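Local coordinates for GDSL-like protein (Collinsella aerofaciens ATCC 25986, PDB 7BXD), which probably hydrolyses acyl esters as a member of the GDSL-like lipase and acylhydrolase family, with its natural substrate left open, at residues A[198-203]-A[230-235]; A[31-36]-A[52-57]. All coordinates share one frame; numbering follows the deposited sequence.

Interaction 1: residues A[198-203]-A[230-235]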
loop_
_atom_site.group_PDB
_atom_site.type_symbol
_atom_site.label_atom_id
_atom_site.label_comp_id
_atom_site.label_asym_id
_atom_site.label_seq_id
_atom_site.Cartn_x
_atom_site.Cartn_y
_atom_site.Cartn_z
ATOM N N TYR A 198 -8.550 0.379 -2.686
ATOM C CA TYR A 198 -8.820 0.736 -4.080
ATOM C C TYR A 198 -10.305 0.994 -4.294
ATOM O O TYR A 198 -10.701 2.002 -4.899
ATOM C CB TYR A 198 -8.331 -0.391 -4.985
ATOM C CG TYR A 198 -8.650 -0.167 -6.449
ATOM C CD1 TYR A 198 -7.913 0.721 -7.246
ATOM C CD2 TYR A 198 -9.700 -0.879 -7.058
ATOM C CE1 TYR A 198 -8.204 0.871 -8.608
ATOM C CE2 TYR A 198 -9.982 -0.741 -8.408
ATOM C CZ TYR A 198 -9.252 0.148 -9.183
ATOM O OH TYR A 198 -9.559 0.337 -10.512
ATOM N N ALA A 199 -11.140 0.054 -3.820
ATOM C CA ALA A 199 -12.580 0.150 -4.039
ATOM C C ALA A 199 -13.300 0.966 -2.977
ATOM O O ALA A 199 -14.384 1.493 -3.274
ATOM C CB ALA A 199 -13.174 -1.265 -4.062
ATOM N N GLN A 200 -12.765 1.065 -1.739
ATOM C CA GLN A 200 -13.596 1.523 -0.618
ATOM C C GLN A 200 -12.876 2.437 0.365
ATOM O O GLN A 200 -13.291 2.539 1.524
ATOM C CB GLN A 200 -14.179 0.348 0.145
ATOM C CG GLN A 200 -15.135 -0.494 -0.685
ATOM C CD GLN A 200 -16.022 -1.374 0.159
ATOM O OE1 GLN A 200 -16.156 -1.173 1.368
ATOM N NE2 GLN A 200 -16.595 -2.395 -0.462
ATOM N N SER A 201 -11.847 3.165 -0.057
ATOM C CA SER A 201 -11.182 4.045 0.913
ATOM C C SER A 201 -12.071 5.165 1.440
ATOM O O SER A 201 -11.783 5.723 2.517
ATOM C CB SER A 201 -9.958 4.687 0.304
ATOM O OG SER A 201 -10.372 5.601 -0.691
ATOM N N GLY A 202 -13.086 5.558 0.666
ATOM C CA GLY A 202 -13.952 6.662 1.026
ATOM C C GLY A 202 -13.364 8.026 0.746
ATOM O O GLY A 202 -13.917 9.035 1.219
ATOM N N ILE A 203 -12.287 8.109 -0.022
ATOM C CA ILE A 203 -11.722 9.389 -0.442
ATOM C C ILE A 203 -11.483 9.287 -1.934
ATOM O O ILE A 203 -10.709 8.429 -2.363
ATOM C CB ILE A 203 -10.393 9.698 0.264
ATOM C CG1 ILE A 203 -10.538 9.555 1.782
ATOM C CG2 ILE A 203 -9.933 11.103 -0.142
ATOM C CD1 ILE A 203 -9.243 9.836 2.563
ATOM N N ALA A 230 -6.859 6.960 7.970
ATOM C CA ALA A 230 -6.584 6.163 9.161
ATOM C C ALA A 230 -7.864 5.585 9.757
ATOM O O ALA A 230 -7.881 4.447 10.236
ATOM C CB ALA A 230 -5.870 6.987 10.221
ATOM N N HIS A 231 -8.952 6.356 9.768
ATOM C CA HIS A 231 -10.202 5.828 10.299
ATOM C C HIS A 231 -10.709 4.667 9.456
ATOM O O HIS A 231 -11.184 3.648 10.005
ATOM C CB HIS A 231 -11.232 6.951 10.385
ATOM C CG HIS A 231 -11.025 7.865 11.560
ATOM N ND1 HIS A 231 -11.830 7.855 12.678
ATOM C CD2 HIS A 231 -10.066 8.792 11.803
ATOM C CE1 HIS A 231 -11.397 8.758 13.544
ATOM N NE2 HIS A 231 -10.327 9.340 13.041
ATOM N N ARG A 232 -10.641 4.797 8.130
ATOM C CA ARG A 232 -11.089 3.705 7.263
ATOM C C ARG A 232 -10.223 2.462 7.448
ATOM O O ARG A 232 -10.733 1.331 7.465
ATOM C CB ARG A 232 -11.087 4.160 5.796
ATOM C CG ARG A 232 -11.491 3.072 4.800
ATOM C CD ARG A 232 -12.964 2.732 4.927
ATOM N NE ARG A 232 -13.382 1.584 4.126
ATOM C CZ ARG A 232 -13.346 0.320 4.527
ATOM N NH1 ARG A 232 -12.855 0.019 5.709
ATOM N NH2 ARG A 232 -13.820 -0.659 3.732
ATOM N N ILE A 233 -8.911 2.654 7.581
ATOM C CA ILE A 233 -7.990 1.542 7.779
ATOM C C ILE A 233 -8.252 0.871 9.121
ATOM O O ILE A 233 -8.250 -0.361 9.218
ATOM C CB ILE A 233 -6.535 2.022 7.623
ATOM C CG1 ILE A 233 -6.255 2.426 6.185
ATOM C CG2 ILE A 233 -5.564 0.987 8.152
ATOM C CD1 ILE A 233 -4.978 3.242 5.995
ATOM N N ALA A 234 -8.480 1.658 10.174
ATOM C CA ALA A 234 -8.787 1.056 11.467
ATOM C C ALA A 234 -10.021 0.171 11.370
ATOM O O ALA A 234 -10.043 -0.937 11.924
ATOM C CB ALA A 234 -8.956 2.155 12.513
ATOM N N ALA A 235 -11.075 0.659 10.713
ATOM C CA ALA A 235 -12.285 -0.154 10.584
ATOM C C ALA A 235 -11.977 -1.421 9.808
ATOM O O ALA A 235 -12.464 -2.509 10.163
ATOM C CB ALA A 235 -13.384 0.659 9.895
#

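Interaction 2: residues A[31-36]-A[52-57]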
loop_
_atom_site.group_PDB
_atom_site.type_symbol
_atom_site.label_atom_id
_atom_site.label_comp_id
_atom_site.label_asym_id
_atom_site.label_seq_id
_atom_site.Cartn_x
_atom_site.Cartn_y
_atom_site.Cartn_z
ATOM N N ILE A 31 2.239 -3.126 14.978
ATOM C CA ILE A 31 1.739 -3.203 13.605
ATOM C C ILE A 31 2.786 -2.561 12.696
ATOM O O ILE A 31 3.064 -1.360 12.822
ATOM C CB ILE A 31 0.388 -2.482 13.473
ATOM C CG1 ILE A 31 -0.628 -3.077 14.477
ATOM C CG2 ILE A 31 -0.125 -2.585 12.033
ATOM C CD1 ILE A 31 -1.972 -2.356 14.497
ATOM N N CYS A 32 3.353 -3.348 11.783
ATOM C CA CYS A 32 4.376 -2.871 10.858
ATOM C C CYS A 32 3.723 -2.517 9.521
ATOM O O CYS A 32 3.187 -3.397 8.839
ATOM C CB CYS A 32 5.436 -3.957 10.684
ATOM S SG CYS A 32 6.741 -3.484 9.553
ATOM N N CYS A 33 3.741 -1.217 9.167
ATOM C CA CYS A 33 3.087 -0.702 7.961
ATOM C C CYS A 33 4.143 -0.526 6.870
ATOM O O CYS A 33 4.967 0.409 6.931
ATOM C CB CYS A 33 2.364 0.610 8.289
ATOM S SG CYS A 33 1.108 0.378 9.576
ATOM N N PHE A 34 4.117 -1.413 5.875
ATOM C CA PHE A 34 5.114 -1.484 4.818
ATOM C C PHE A 34 4.445 -0.906 3.564
ATOM O O PHE A 34 3.424 -1.444 3.100
ATOM C CB PHE A 34 5.461 -2.960 4.658
ATOM C CG PHE A 34 6.626 -3.276 3.754
ATOM C CD1 PHE A 34 7.716 -2.421 3.618
ATOM C CD2 PHE A 34 6.652 -4.510 3.084
ATOM C CE1 PHE A 34 8.814 -2.782 2.837
ATOM C CE2 PHE A 34 7.757 -4.884 2.306
ATOM C CZ PHE A 34 8.843 -4.026 2.185
ATOM N N GLY A 35 4.968 0.214 3.064
ATOM C CA GLY A 35 4.276 0.905 1.998
ATOM C C GLY A 35 5.160 1.834 1.188
ATOM O O GLY A 35 6.398 1.799 1.274
ATOM N N ASP A 36 4.500 2.665 0.381
ATOM C CA ASP A 36 5.158 3.610 -0.538
ATOM C C ASP A 36 4.954 5.039 -0.010
ATOM O O ASP A 36 4.901 5.239 1.219
ATOM C CB ASP A 36 4.705 3.331 -1.980
ATOM C CG ASP A 36 3.201 3.508 -2.193
ATOM O OD1 ASP A 36 2.552 4.255 -1.410
ATOM O OD2 ASP A 36 2.669 2.883 -3.134
ATOM N N ILE A 52 2.498 13.043 9.692
ATOM C CA ILE A 52 1.160 13.285 9.153
ATOM C C ILE A 52 0.521 12.029 8.584
ATOM O O ILE A 52 -0.671 12.063 8.227
ATOM C CB ILE A 52 1.097 14.426 8.109
ATOM C CG1 ILE A 52 1.740 14.019 6.771
ATOM C CG2 ILE A 52 1.723 15.708 8.667
ATOM C CD1 ILE A 52 1.336 14.930 5.618
ATOM N N SER A 53 1.268 10.933 8.456
ATOM C CA SER A 53 0.735 9.742 7.808
ATOM C C SER A 53 -0.423 9.163 8.622
ATOM O O SER A 53 -0.563 9.405 9.829
ATOM C CB SER A 53 1.830 8.684 7.722
ATOM O OG SER A 53 1.289 7.479 7.182
ATOM N N TRP A 54 -1.253 8.360 7.946
ATOM C CA TRP A 54 -2.260 7.578 8.656
ATOM C C TRP A 54 -1.642 6.743 9.764
ATOM O O TRP A 54 -2.317 6.445 10.767
ATOM C CB TRP A 54 -3.041 6.703 7.671
ATOM C CG TRP A 54 -2.214 5.754 6.860
ATOM C CD1 TRP A 54 -1.664 6.005 5.620
ATOM C CD2 TRP A 54 -1.856 4.398 7.186
ATOM N NE1 TRP A 54 -1.004 4.886 5.163
ATOM C CE2 TRP A 54 -1.103 3.886 6.100
ATOM C CE3 TRP A 54 -2.121 3.552 8.283
ATOM C CZ2 TRP A 54 -0.634 2.574 6.072
ATOM C CZ3 TRP A 54 -1.657 2.239 8.246
ATOM C CH2 TRP A 54 -0.914 1.771 7.157
ATOM N N THR A 55 -0.362 6.333 9.618
ATOM C CA THR A 55 0.256 5.500 10.654
ATOM C C THR A 55 0.310 6.217 11.995
ATOM O O THR A 55 0.304 5.568 13.051
ATOM C CB THR A 55 1.684 5.101 10.257
ATOM O OG1 THR A 55 2.508 6.256 10.042
ATOM C CG2 THR A 55 1.676 4.265 8.971
ATOM N N SER A 56 0.378 7.547 11.977
ATOM C CA SER A 56 0.498 8.317 13.222
ATOM C C SER A 56 -0.813 8.385 13.993
ATOM O O SER A 56 -0.801 8.720 15.189
ATOM C CB SER A 56 0.990 9.742 12.929
ATOM O OG SER A 56 -0.022 10.516 12.294
ATOM N N HIS A 57 -1.939 8.098 13.335
ATOM C CA HIS A 57 -3.249 8.121 13.971
ATOM C C HIS A 57 -3.724 6.729 14.363
ATOM O O HIS A 57 -4.616 6.595 15.205
ATOM C CB HIS A 57 -4.289 8.700 12.991
ATOM C CG HIS A 57 -4.014 10.102 12.564
ATOM N ND1 HIS A 57 -4.429 11.186 13.299
ATOM C CD2 HIS A 57 -3.393 10.595 11.464
ATOM C CE1 HIS A 57 -4.049 12.293 12.683
ATOM N NE2 HIS A 57 -3.426 11.963 11.563
#

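Interaction 1: residues A[198-203]-A[230-235]
Arg232 reaches from helix 223-240 to the backbone carbonyls of Gln200 and Ser201. Its CB already lies against Ser201 O, and Arg232 CG comes to 3.5 Å from Ser201 O. The chain leaves the helix with CG anti to the backbone N and bends at chi2 (70°). This bend carries Arg232 CD past Ser201 O to Gln200 O, 3.4 Å away. Arg232 NE then donates to Gln200 O at 2.8 Å. The bond is somewhat bent, with 144° at the hydrogen, and NE is tilted from the carbonyl plane. Gln200 belongs to the short helix 197-200. Beyond it Gly202 takes positive phi, and Ser201 OG accepts from Ile203 N at 3.2 Å in an ST turn. The contact thus ties this turn to the C-terminal helix of the SGNH-type fold. At the tip, Arg232 NH2 passes 3.7 Å from Gln200 CB. Arg232 NH2 also makes a weak bond of 3.4 Å to Gln200 OE1. The amide and guanidinium planes stand 46° apart. A leucine in place of Arg232 would probably leave Gln200 O without its NE donor and the Gln200 amide freer to turn. Arg228, one turn earlier, bonds weakly to Gly202 O.

Interaction 2: residues A[31-36]-A[52-57]
Cys33 and Trp54 meet through their first torsions. Cys33 holds SG anti to its carbonyl carbon (chi1 -60°), and its CB points toward residues 52-57. Trp54 places CG between its backbone N and carbonyl carbon (chi1 58°), which brings the far rim of the indole to the strand. Cys33 SG lies 3.4 Å from Trp54 CH2 and 3.6 Å from Trp54 CZ3. Cys33 SG sits 4.4 Å from the centroid of the Trp54 six-membered ring and 57° off the ring normal, an oblique sulfur-aromatic contact. Cys33 CB also packs on Trp54 CH2 at 3.7 Å. Thr55 adds its methyl. Thr55 CG2 touches Cys33 CB at 3.8 Å and also lies over one face of the indole, toward the rim. The polar ends of both residues have partners of their own: Trp54 NE1 bonds to Thr38 O, and Thr55 OG1 bonds to Asn69. These bonds help to fix how the indole and the methyl are turned. Ser53 shapes the start of the helix. Ser53 OG accepts from Thr55 N at 3.2 Å as a cap, and Ser53 O accepts from both N and OG of Ser56. The contact is buried and apolar. It packs the start of helix 55-61 on strand 30-35, an inner strand of the parallel sheet. Strand 66-71 lies beside that strand, and its Val67 touches Cys33. Thr39 of helix 37-40 packs on Cys33, Trp54 and Thr55, while Tyr226 and Ile233 of helix 223-240 pack on Trp54.

Interaction 2 closes before interaction 1 opens, so the two lie in series along the chain. Their centres are about 13 Å apart, and helix 223-240 joins them. Around residues 230-235 this helix uses different sides. Arg232 faces the turn after helix 197-200, while Ala230 and Ile233 face residues 52-57. Ile233 CD1 packs 3.5 Å from Trp54 CD2, and Ala230 CB lies 3.6 Å from His57 CB. Interaction 2 rests on strand 30-35, inside the five-stranded parallel sheet. Interaction 1 is nearer the surface and only partly buried. Helix 223-240 thus lies between residues 52-57, from early in the chain, and the turn after helix 197-200, from late in it.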